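Local structure of arginine kinase (6VVG) at residues L144-Y149 / F157-G162. The protein binds adenosine monophosphate in its nucleotide pocket and probably acts as an ATP-dependent serine/threonine protein kinase. Sequence-based numbering, arbitrary orientation.
Sequences LENLLY and FVCDYG. With AMP (adenosine monophosphate), chain C.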
# COMPACT_ATOMS: atom_id res chain seq x y z
N LEU A 144 -20.27 -9.14 -7.07
CA LEU A 144 -21.58 -8.76 -6.55
C LEU A 144 -21.57 -8.66 -5.03
O LEU A 144 -22.10 -7.71 -4.45
CB LEU A 144 -22.63 -9.77 -7.00
CG LEU A 144 -22.75 -10.03 -8.51
CD1 LEU A 144 -23.62 -11.23 -8.80
CD2 LEU A 144 -23.30 -8.78 -9.17
N GLU A 145 -20.97 -9.64 -4.36
CA GLU A 145 -21.02 -9.71 -2.91
C GLU A 145 -20.23 -8.59 -2.24
O GLU A 145 -20.43 -8.33 -1.05
CB GLU A 145 -20.50 -11.07 -2.45
CG GLU A 145 -21.31 -12.26 -2.96
CD GLU A 145 -20.94 -12.69 -4.37
OE1 GLU A 145 -20.17 -11.96 -5.03
OE2 GLU A 145 -21.42 -13.75 -4.82
N ASN A 146 -19.35 -7.91 -2.97
CA ASN A 146 -18.56 -6.81 -2.43
C ASN A 146 -19.07 -5.45 -2.89
O ASN A 146 -18.35 -4.45 -2.76
CB ASN A 146 -17.09 -6.98 -2.79
CG ASN A 146 -16.43 -8.11 -2.02
OD1 ASN A 146 -16.91 -8.51 -0.96
ND2 ASN A 146 -15.33 -8.62 -2.55
N LEU A 147 -20.28 -5.38 -3.43
CA LEU A 147 -20.89 -4.14 -3.89
C LEU A 147 -22.21 -4.00 -3.13
O LEU A 147 -23.24 -4.53 -3.54
CB LEU A 147 -21.09 -4.15 -5.40
CG LEU A 147 -19.78 -4.38 -6.16
CD1 LEU A 147 -20.00 -4.53 -7.65
CD2 LEU A 147 -18.79 -3.24 -5.88
N LEU A 148 -22.16 -3.31 -1.99
CA LEU A 148 -23.33 -3.14 -1.15
C LEU A 148 -24.29 -2.13 -1.76
O LEU A 148 -23.86 -1.12 -2.33
CB LEU A 148 -22.91 -2.70 0.25
CG LEU A 148 -21.71 -3.43 0.87
CD1 LEU A 148 -21.51 -3.04 2.33
CD2 LEU A 148 -21.87 -4.95 0.73
N TYR A 149 -25.59 -2.40 -1.65
CA TYR A 149 -26.63 -1.63 -2.32
C TYR A 149 -27.98 -2.09 -1.77
O TYR A 149 -28.19 -3.29 -1.57
CB TYR A 149 -26.56 -1.83 -3.84
CG TYR A 149 -27.58 -1.06 -4.65
CD1 TYR A 149 -28.87 -1.54 -4.82
CD2 TYR A 149 -27.25 0.14 -5.27
CE1 TYR A 149 -29.81 -0.84 -5.56
CE2 TYR A 149 -28.18 0.84 -6.02
CZ TYR A 149 -29.46 0.34 -6.16
OH TYR A 149 -30.39 1.04 -6.91
N PHE A 157 -21.79 1.00 -2.38
CA PHE A 157 -20.57 1.00 -1.57
C PHE A 157 -19.69 -0.16 -2.01
O PHE A 157 -20.11 -1.32 -1.96
CB PHE A 157 -20.88 0.87 -0.08
CG PHE A 157 -21.83 1.91 0.44
CD1 PHE A 157 -23.19 1.72 0.36
CD2 PHE A 157 -21.35 3.09 1.00
CE1 PHE A 157 -24.07 2.67 0.83
CE2 PHE A 157 -22.23 4.05 1.48
CZ PHE A 157 -23.59 3.84 1.39
N VAL A 158 -18.47 0.16 -2.44
CA VAL A 158 -17.43 -0.85 -2.65
C VAL A 158 -16.86 -1.24 -1.29
O VAL A 158 -16.56 -0.36 -0.47
CB VAL A 158 -16.33 -0.31 -3.58
CG1 VAL A 158 -15.36 -1.42 -3.96
CG2 VAL A 158 -16.94 0.33 -4.81
N CYS A 159 -16.71 -2.54 -1.05
CA CYS A 159 -16.24 -3.01 0.25
C CYS A 159 -15.25 -4.16 0.08
O CYS A 159 -15.01 -4.65 -1.02
CB CYS A 159 -17.41 -3.44 1.14
SG CYS A 159 -18.08 -5.09 0.78
N ASP A 160 -14.68 -4.57 1.22
CA ASP A 160 -13.71 -5.66 1.31
C ASP A 160 -12.47 -5.40 0.46
O ASP A 160 -12.27 -5.97 -0.61
CB ASP A 160 -14.33 -7.02 0.94
CG ASP A 160 -13.47 -8.18 1.44
OD1 ASP A 160 -12.31 -7.94 1.83
OD2 ASP A 160 -13.95 -9.34 1.45
N TYR A 161 -11.65 -4.47 0.94
CA TYR A 161 -10.37 -4.16 0.33
C TYR A 161 -9.26 -5.13 0.75
O TYR A 161 -8.07 -4.81 0.60
CB TYR A 161 -9.99 -2.72 0.66
CG TYR A 161 -11.19 -1.79 0.71
CD1 TYR A 161 -12.18 -1.86 -0.27
CD2 TYR A 161 -11.35 -0.86 1.73
CE1 TYR A 161 -13.29 -1.04 -0.23
CE2 TYR A 161 -12.45 -0.03 1.77
CZ TYR A 161 -13.42 -0.12 0.79
OH TYR A 161 -14.51 0.71 0.83
N GLY A 162 -9.61 -6.32 1.23
CA GLY A 162 -8.63 -7.26 1.76
C GLY A 162 -7.76 -7.93 0.71
O GLY A 162 -6.72 -8.49 1.05
P AMP C . -16.85 -8.38 3.90
O1P AMP C . -16.68 -9.53 2.94
O2P AMP C . -17.54 -7.26 3.17
O3P AMP C . -15.50 -8.09 4.52
O5' AMP C . -17.81 -8.82 5.10
C5' AMP C . -18.71 -9.90 4.95
C4' AMP C . -20.13 -9.43 4.76
O4' AMP C . -20.51 -8.54 5.85
C3' AMP C . -20.41 -8.61 3.51
O3' AMP C . -20.55 -9.40 2.35
C2' AMP C . -21.69 -7.87 3.90
O2' AMP C . -22.81 -8.74 3.86
C1' AMP C . -21.38 -7.54 5.37
N9 AMP C . -20.70 -6.24 5.48
C8 AMP C . -19.38 -6.08 5.32
N7 AMP C . -19.11 -4.78 5.47
C5 AMP C . -20.26 -4.14 5.73
C6 AMP C . -20.53 -2.82 5.97
N6 AMP C . -19.69 -1.64 6.03
N1 AMP C . -21.77 -2.42 6.20
C2 AMP C . -22.77 -3.34 6.21
N3 AMP C . -22.51 -4.64 5.97
C4 AMP C . -21.25 -5.04 5.73
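L148 and C159 meet on the AMP side of a short antiparallel hairpin. L148 CD2 touches C159 SG at 3.8 Å, while its other methyl, CD1, lies 3.8 Å from AMP C6 and so packs on the adenine. A chi1 of 79° turns C159 SG to the AMP side, 3.3 Å from AMP O2P; N146 O is 3.6 Å from SG. D160 OD2 lies 3.1 Å from AMP O1P. N146 OD1 meets D160 CB at 3.5 Å, with amide and carboxylate planes 68° apart. On the opposite face L147 and V158 lie side by side and pack against L125 of helix 115-133.

The backbones fix this register. L148 and F157 form a hydrogen-bonded pair, and C159 N donates to N146 O at 3.0 Å. N146 ND2 is hydrogen-bonded to D141 O. D160 OD1 accepts from G162 N in an Asx turn, with K49 as a long, weak ion partner. Y161 OH donates to V158 O at 2.7 Å.

D160-Y161-G162 is a DFG-type motif, and N146 ends the catalytic-loop sequence; in related kinases this Asp and Asn bind the metal of Mg-ATP. The hairpin gives the base an apolar floor through L148. The following loop brings D160 so near a phosphate oxygen that a cation would be expected to ease the repulsion, but no metal is part of this contact.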